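PDB 3UOR: ABC transporter sugar binding protein from Xanthomonas axonopodis pv. citri, which probably binds maltose or a related sugar in the periplasm and delivers it to an ABC transporter for uptake. Local coordinates for residues Tyr141-Tyr149 / Gly265-Lys273; Glu195-Gln204 / Leu289-Ile299. All blocks are in the same frame, centred on the assembly; numbering follows the deposited sequence.

Contact 1. Residues Tyr141-Tyr149 / Gly265-Lys273; sequences YVDTRLLFY and GPWNVREFK
Asp143 OD1 is held by Arg145 NE at 2.9 Å and also packs against Pro266 CD and the edge of the Trp267 indole. The salt bridge is side-on and two-pronged: NE meets OD1 on its syn side while Arg145 NH2 takes the syn lone pair of Asp143 OD2 at 3.0 Å, both bonds nearly straight. This grip fixes the guanidinium, and Trp267 closes over it. Trp267 CH2 stands above the centre of the guanidinium, 3.3 Å from Arg145 CZ, with the two planes 86° apart. The indole thus presents its rim rather than its pi face, so this is not a cation-pi stack. With chi1 of 67°, CG of Trp267 lies between its own backbone N and carbonyl carbon, which folds the ring back above Gly265; that residue, lacking a side chain, leaves space for it. Gly265 also comes close to the other backbone, its CA making a C-H...O contact of 3.5 Å with Thr144 O. Pro266, rigid and suited to leading into a helix, sets CD 3.3 Å from Thr144 O. The apolar end belongs to Phe148. The ring edge points Phe148 CZ at Gly265 O, 3.3 Å away, and CE1 rests on Val269 CG2. Farther along, Phe148 CD1 meets Phe272 CE2 at 3.5 Å, the rings tilted by 32°. A large flat side chain fits here because it spans one helical turn, from Asn268 CB to Phe272. The axes of strand 146-149 and helix 267-273 come within 10.6 Å and run nearly parallel; the chain reverses at Gly265, after strand 259-264, which is antiparallel to strand 134-150. Trp251 meets Phe272 edge-to-face, Trp284 of strand 284-287 adds to the aromatic cluster, and Phe361 of helix 359-364 packs on both Leu146 and Val269.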
# COMPACT_ATOMS: atom_id res chain seq x y z
N TYR A 141 -9.49 2.29 2.51
CA TYR A 141 -8.45 2.36 3.53
C TYR A 141 -7.10 2.26 2.82
O TYR A 141 -7.03 1.87 1.66
CB TYR A 141 -8.59 1.24 4.56
CG TYR A 141 -8.40 -0.15 3.99
CD1 TYR A 141 -7.13 -0.71 3.85
CD2 TYR A 141 -9.49 -0.89 3.57
CE1 TYR A 141 -6.96 -1.97 3.32
CE2 TYR A 141 -9.34 -2.14 3.05
CZ TYR A 141 -8.08 -2.68 2.92
OH TYR A 141 -7.96 -3.94 2.39
N VAL A 142 -6.03 2.61 3.52
CA VAL A 142 -4.73 2.78 2.89
C VAL A 142 -3.72 1.83 3.52
O VAL A 142 -3.67 1.66 4.74
CB VAL A 142 -4.21 4.21 3.05
CG1 VAL A 142 -2.94 4.44 2.23
CG2 VAL A 142 -5.26 5.20 2.63
N ASP A 143 -2.94 1.18 2.67
CA ASP A 143 -1.81 0.39 3.11
C ASP A 143 -0.56 1.12 2.64
O ASP A 143 -0.41 1.37 1.45
CB ASP A 143 -1.89 -1.00 2.50
CG ASP A 143 -0.63 -1.83 2.71
OD1 ASP A 143 0.29 -1.37 3.42
OD2 ASP A 143 -0.57 -2.94 2.16
N THR A 144 0.31 1.50 3.56
CA THR A 144 1.61 2.02 3.17
C THR A 144 2.66 1.45 4.12
O THR A 144 2.32 0.95 5.19
CB THR A 144 1.62 3.56 3.18
OG1 THR A 144 2.84 4.04 2.58
CG2 THR A 144 1.56 4.08 4.59
N ARG A 145 3.93 1.49 3.72
CA ARG A 145 5.00 0.80 4.45
C ARG A 145 6.00 1.78 5.02
O ARG A 145 6.42 2.70 4.33
CB ARG A 145 5.73 -0.17 3.49
CG ARG A 145 4.78 -1.13 2.75
CD ARG A 145 3.93 -1.90 3.75
NE ARG A 145 2.87 -2.67 3.09
CZ ARG A 145 3.07 -3.84 2.47
NH1 ARG A 145 4.30 -4.37 2.43
NH2 ARG A 145 2.05 -4.47 1.90
N LEU A 146 6.38 1.60 6.27
CA LEU A 146 7.31 2.54 6.90
C LEU A 146 8.08 1.77 7.97
O LEU A 146 7.96 0.54 8.04
CB LEU A 146 6.54 3.76 7.47
CG LEU A 146 5.33 3.53 8.38
CD1 LEU A 146 5.70 2.64 9.57
CD2 LEU A 146 4.67 4.86 8.87
N LEU A 147 8.87 2.45 8.80
CA LEU A 147 9.75 1.74 9.73
C LEU A 147 9.17 1.49 11.11
O LEU A 147 8.85 2.42 11.82
CB LEU A 147 11.07 2.50 9.91
CG LEU A 147 11.83 2.85 8.64
CD1 LEU A 147 12.94 3.84 8.97
CD2 LEU A 147 12.41 1.60 7.98
N PHE A 148 9.04 0.22 11.49
CA PHE A 148 8.86 -0.15 12.89
C PHE A 148 10.26 -0.22 13.45
O PHE A 148 11.16 -0.72 12.79
CB PHE A 148 8.20 -1.54 12.99
CG PHE A 148 6.75 -1.53 12.62
CD1 PHE A 148 5.77 -1.61 13.61
CD2 PHE A 148 6.36 -1.42 11.31
CE1 PHE A 148 4.42 -1.59 13.27
CE2 PHE A 148 5.01 -1.39 10.97
CZ PHE A 148 4.04 -1.48 11.95
N TYR A 149 10.47 0.28 14.67
CA TYR A 149 11.81 0.34 15.23
C TYR A 149 11.86 0.09 16.72
O TYR A 149 10.91 0.39 17.45
CB TYR A 149 12.48 1.68 14.93
CG TYR A 149 11.89 2.87 15.64
CD1 TYR A 149 10.70 3.46 15.20
CD2 TYR A 149 12.52 3.42 16.75
CE1 TYR A 149 10.15 4.57 15.85
CE2 TYR A 149 11.99 4.53 17.41
CZ TYR A 149 10.81 5.10 16.96
OH TYR A 149 10.30 6.19 17.61
N GLY A 265 3.92 -2.69 7.10
CA GLY A 265 2.64 -1.98 7.06
C GLY A 265 1.81 -1.96 8.34
O GLY A 265 2.24 -2.48 9.37
N PRO A 266 0.61 -1.36 8.27
CA PRO A 266 -0.23 -1.05 9.44
C PRO A 266 -0.70 -2.27 10.21
O PRO A 266 -0.86 -2.16 11.43
CB PRO A 266 -1.44 -0.29 8.85
CG PRO A 266 -1.37 -0.48 7.36
CD PRO A 266 0.11 -0.71 7.04
N TRP A 267 -0.91 -3.40 9.54
CA TRP A 267 -1.38 -4.61 10.21
C TRP A 267 -0.38 -5.08 11.27
O TRP A 267 -0.75 -5.82 12.18
CB TRP A 267 -1.64 -5.74 9.21
CG TRP A 267 -0.35 -6.22 8.58
CD1 TRP A 267 0.47 -7.20 9.05
CD2 TRP A 267 0.28 -5.69 7.41
NE1 TRP A 267 1.57 -7.33 8.23
CE2 TRP A 267 1.48 -6.42 7.21
CE3 TRP A 267 -0.07 -4.68 6.49
CZ2 TRP A 267 2.34 -6.17 6.14
CZ3 TRP A 267 0.79 -4.43 5.42
CH2 TRP A 267 1.98 -5.18 5.25
N ASN A 268 0.87 -4.65 11.17
CA ASN A 268 1.86 -5.07 12.16
C ASN A 268 1.68 -4.41 13.52
O ASN A 268 2.13 -4.95 14.54
CB ASN A 268 3.29 -4.83 11.68
CG ASN A 268 3.71 -5.81 10.60
OD1 ASN A 268 3.95 -5.43 9.45
ND2 ASN A 268 3.80 -7.08 10.96
N VAL A 269 1.06 -3.24 13.56
CA VAL A 269 0.99 -2.51 14.82
C VAL A 269 0.35 -3.43 15.86
O VAL A 269 0.93 -3.65 16.93
CB VAL A 269 0.24 -1.18 14.69
CG1 VAL A 269 -0.01 -0.55 16.08
CG2 VAL A 269 1.03 -0.22 13.82
N ARG A 270 -0.80 -4.00 15.53
CA ARG A 270 -1.49 -4.90 16.45
C ARG A 270 -0.65 -6.13 16.79
O ARG A 270 -0.54 -6.51 17.95
CB ARG A 270 -2.85 -5.34 15.90
CG ARG A 270 -3.72 -6.02 16.95
CD ARG A 270 -5.14 -6.30 16.44
NE ARG A 270 -5.81 -5.14 15.84
CZ ARG A 270 -5.87 -3.92 16.37
NH1 ARG A 270 -5.27 -3.65 17.53
NH2 ARG A 270 -6.52 -2.95 15.73
N GLU A 271 -0.06 -6.74 15.77
CA GLU A 271 0.74 -7.94 15.96
C GLU A 271 1.90 -7.74 16.90
O GLU A 271 2.19 -8.61 17.72
CB GLU A 271 1.21 -8.48 14.62
CG GLU A 271 0.05 -8.80 13.70
CD GLU A 271 -0.97 -9.70 14.36
OE1 GLU A 271 -0.55 -10.64 15.07
OE2 GLU A 271 -2.18 -9.47 14.19
N PHE A 272 2.58 -6.60 16.78
CA PHE A 272 3.69 -6.32 17.69
C PHE A 272 3.16 -6.07 19.10
O PHE A 272 3.77 -6.48 20.08
CB PHE A 272 4.49 -5.08 17.24
CG PHE A 272 5.50 -5.35 16.15
CD1 PHE A 272 6.63 -6.10 16.40
CD2 PHE A 272 5.33 -4.82 14.90
CE1 PHE A 272 7.57 -6.32 15.40
CE2 PHE A 272 6.26 -5.05 13.89
CZ PHE A 272 7.37 -5.79 14.14
N LYS A 273 2.04 -5.36 19.19
CA LYS A 273 1.43 -5.10 20.49
C LYS A 273 1.20 -6.41 21.22
O LYS A 273 1.53 -6.53 22.41
CB LYS A 273 0.10 -4.36 20.34
CG LYS A 273 0.21 -2.86 20.19
CD LYS A 273 -1.19 -2.26 20.00
CE LYS A 273 -1.18 -0.75 19.81
NZ LYS A 273 -2.46 -0.28 19.15

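Contact 2. Residues Glu195-Gln204 / Leu289-Ile299; sequences EQQLSFALQQ and LPGPNGLGAGI
Ser199 on helix 195-202 and Gln203, four residues further on, meet the loop that joins strands 284-287 and 303-307 in this two-lobed periplasmic-binding fold. The tight part surrounds Ser199. Ser199 CB is pressed to 3.4 Å from Leu289 CD2, closer than usual for two carbons, and a small residue is what such an approach demands. Ile299 extends along the helix from the other side: its CD1 comes 3.3 Å from Glu195 O, while CG1 lies across Leu198 CD2 and Leu202 CD1, a branched aliphatic filling the groove between successive turns. Ser199 OG, set beside its own backbone N by chi1 of -63°, bonds back to Glu195 O, which Ser199 N reaches from the opposite face. A water donates to OG and accepts from Ile299 N, so the water links Ser199 OG to Ile299 N across the contact.

Gln203 is the polar clasp. Extended beyond CG, it carries Gln203 NE2 between two loop carbonyls, 3.0 Å from Ala297 O and 2.9 Å from Pro290 O. The first lies in the carbonyl plane and is fairly straight; the second donor sits above its carbonyl plane. A primary amide suits the place, since NE2 has two hydrogens for these acceptors, and OE1 accepts from Trp166 NE1. Phe200 turns a ring edge toward Pro290 O, and Phe229 meets that ring edge-to-face from outside.

The side by Gln203 and Pro292 is, by contrast, partly exposed, with Pro292 CD still 3.5 Å from Gln203 OE1 and its CG near Gln204 NE2. At the outer side of Ala297 a second water adds a bridge: it accepts from Ala297 N at 2.9 Å but gives Gln203 O only a weak bond of 3.4 Å.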
# COMPACT_ATOMS: atom_id res chain seq x y z
N GLU A 195 7.70 -4.30 -2.01
CA GLU A 195 7.21 -3.00 -1.52
C GLU A 195 8.32 -2.06 -1.06
O GLU A 195 8.22 -0.83 -1.21
CB GLU A 195 6.14 -3.18 -0.42
CG GLU A 195 4.80 -3.69 -0.94
CD GLU A 195 4.72 -5.22 -1.04
OE1 GLU A 195 5.75 -5.89 -0.89
OE2 GLU A 195 3.62 -5.75 -1.27
N GLN A 196 9.40 -2.62 -0.52
CA GLN A 196 10.50 -1.79 -0.03
C GLN A 196 11.22 -1.07 -1.19
O GLN A 196 11.36 0.16 -1.16
CB GLN A 196 11.50 -2.63 0.76
CG GLN A 196 10.91 -3.29 2.01
CD GLN A 196 10.24 -4.61 1.71
OE1 GLN A 196 10.06 -4.96 0.55
NE2 GLN A 196 9.89 -5.35 2.75
N GLN A 197 11.65 -1.80 -2.22
CA GLN A 197 12.32 -1.21 -3.38
C GLN A 197 11.37 -0.23 -4.00
O GLN A 197 11.76 0.87 -4.40
CB GLN A 197 12.64 -2.26 -4.49
CG GLN A 197 13.35 -3.48 -4.01
CD GLN A 197 12.40 -4.57 -3.50
OE1 GLN A 197 11.81 -4.44 -2.41
NE2 GLN A 197 12.27 -5.66 -4.29
N LEU A 198 10.12 -0.66 -4.14
CA LEU A 198 9.12 0.21 -4.76
C LEU A 198 8.97 1.53 -3.99
O LEU A 198 8.93 2.61 -4.59
CB LEU A 198 7.78 -0.51 -4.90
CG LEU A 198 6.63 0.36 -5.42
CD1 LEU A 198 6.97 0.88 -6.80
CD2 LEU A 198 5.34 -0.45 -5.47
N SER A 199 8.90 1.45 -2.66
CA SER A 199 8.77 2.66 -1.83
C SER A 199 9.89 3.64 -2.15
O SER A 199 9.64 4.81 -2.43
CB SER A 199 8.80 2.33 -0.33
OG SER A 199 7.71 1.49 0.01
N PHE A 200 11.13 3.15 -2.14
CA PHE A 200 12.29 4.01 -2.39
C PHE A 200 12.30 4.55 -3.82
O PHE A 200 12.81 5.64 -4.05
CB PHE A 200 13.61 3.29 -2.05
CG PHE A 200 13.74 2.97 -0.60
CD1 PHE A 200 13.59 3.98 0.36
CD2 PHE A 200 13.98 1.68 -0.17
CE1 PHE A 200 13.69 3.71 1.71
CE2 PHE A 200 14.08 1.40 1.21
CZ PHE A 200 13.94 2.43 2.14
N ALA A 201 11.76 3.79 -4.76
CA ALA A 201 11.70 4.24 -6.16
C ALA A 201 10.63 5.31 -6.35
O ALA A 201 10.81 6.26 -7.13
CB ALA A 201 11.43 3.05 -7.09
N LEU A 202 9.53 5.17 -5.62
CA LEU A 202 8.49 6.20 -5.61
C LEU A 202 8.96 7.54 -5.03
O LEU A 202 8.33 8.55 -5.26
CB LEU A 202 7.24 5.74 -4.87
CG LEU A 202 6.49 4.63 -5.57
CD1 LEU A 202 5.36 4.11 -4.66
CD2 LEU A 202 5.95 5.17 -6.84
N GLN A 203 10.06 7.54 -4.27
CA GLN A 203 10.57 8.81 -3.71
C GLN A 203 11.37 9.64 -4.72
O GLN A 203 11.92 10.67 -4.35
CB GLN A 203 11.43 8.56 -2.46
CG GLN A 203 10.67 7.85 -1.34
CD GLN A 203 11.57 7.54 -0.19
OE1 GLN A 203 12.79 7.43 -0.35
NE2 GLN A 203 10.98 7.39 0.99
N GLN A 204 11.43 9.21 -5.98
CA GLN A 204 12.25 9.90 -6.98
C GLN A 204 11.36 10.77 -7.84
O GLN A 204 10.18 10.51 -7.94
CB GLN A 204 12.99 8.88 -7.87
CG GLN A 204 13.78 7.79 -7.09
CD GLN A 204 14.68 8.38 -6.00
OE1 GLN A 204 15.44 9.32 -6.25
NE2 GLN A 204 14.57 7.84 -4.78
N LEU A 289 8.99 6.89 6.43
CA LEU A 289 10.12 6.43 5.63
C LEU A 289 11.09 7.57 5.30
O LEU A 289 10.67 8.58 4.75
CB LEU A 289 9.55 5.82 4.33
CG LEU A 289 10.21 4.62 3.65
CD1 LEU A 289 10.46 3.49 4.64
CD2 LEU A 289 9.37 4.16 2.47
N PRO A 290 12.38 7.42 5.63
CA PRO A 290 13.29 8.48 5.18
C PRO A 290 13.30 8.60 3.66
O PRO A 290 13.10 7.61 2.97
CB PRO A 290 14.65 8.00 5.68
CG PRO A 290 14.32 7.12 6.86
CD PRO A 290 13.05 6.43 6.50
N GLY A 291 13.51 9.81 3.15
CA GLY A 291 13.65 10.02 1.72
C GLY A 291 15.01 10.65 1.43
O GLY A 291 15.77 10.96 2.35
N PRO A 292 15.32 10.86 0.14
CA PRO A 292 16.62 11.43 -0.26
C PRO A 292 16.98 12.76 0.42
O PRO A 292 18.14 12.96 0.82
CB PRO A 292 16.46 11.63 -1.77
CG PRO A 292 15.47 10.55 -2.18
CD PRO A 292 14.54 10.36 -1.02
N ASN A 293 15.99 13.64 0.55
CA ASN A 293 16.20 14.99 1.07
C ASN A 293 15.41 15.29 2.33
O ASN A 293 15.43 16.41 2.82
CB ASN A 293 15.80 16.01 0.01
CG ASN A 293 16.57 15.80 -1.26
OD1 ASN A 293 17.80 15.77 -1.25
ND2 ASN A 293 15.85 15.62 -2.36
N GLY A 294 14.73 14.28 2.85
CA GLY A 294 13.86 14.46 4.00
C GLY A 294 12.83 13.35 3.95
O GLY A 294 12.91 12.46 3.09
N LEU A 295 11.88 13.40 4.87
CA LEU A 295 10.84 12.39 4.91
C LEU A 295 10.22 12.31 3.53
O LEU A 295 9.86 13.34 2.95
CB LEU A 295 9.80 12.75 5.96
CG LEU A 295 10.33 12.63 7.38
CD1 LEU A 295 9.20 12.81 8.39
CD2 LEU A 295 10.94 11.25 7.51
N GLY A 296 10.10 11.11 2.98
CA GLY A 296 9.75 10.99 1.59
C GLY A 296 8.41 10.34 1.30
O GLY A 296 7.60 10.11 2.19
N ALA A 297 8.20 10.06 0.02
CA ALA A 297 6.97 9.39 -0.41
C ALA A 297 7.00 7.95 0.05
O ALA A 297 7.99 7.47 0.59
CB ALA A 297 6.83 9.46 -1.91
N GLY A 298 5.89 7.27 -0.18
CA GLY A 298 5.78 5.86 0.11
C GLY A 298 4.66 5.34 -0.77
O GLY A 298 4.13 6.07 -1.61
N ILE A 299 4.30 4.09 -0.57
CA ILE A 299 3.28 3.43 -1.40
C ILE A 299 1.87 3.90 -1.01
O ILE A 299 1.59 4.10 0.17
CB ILE A 299 3.40 1.91 -1.20
CG1 ILE A 299 4.53 1.35 -2.07
CG2 ILE A 299 2.14 1.19 -1.56
CD1 ILE A 299 5.02 0.02 -1.56
O HOH W 1 5.81 2.63 1.58
O HOH W 2 9.91 11.63 -1.74

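Contacts 1 and 2 have centres about 16 Å apart but join through direct atomic contact, and their four segments alternate along the chain. Thr144 OG1 lies 2.7 Å from Ile299 O, a hydrogen bond between the strand of contact 1 and the loop of contact 2. Gln364 bonds to both contacts: its NE2 to Thr144 OG1 and Arg145 O, its OE1 to Leu289 N. Elsewhere Arg145 NH1 packs 3.5 Å from Glu195 CG, while NH2 makes a long, weak ion pair with Glu195 OE2, and Leu147 CD1 is 3.6 Å from Pro290 CD. The stretch around Thr144 and Ile299 probably belongs to the interlobe hinge.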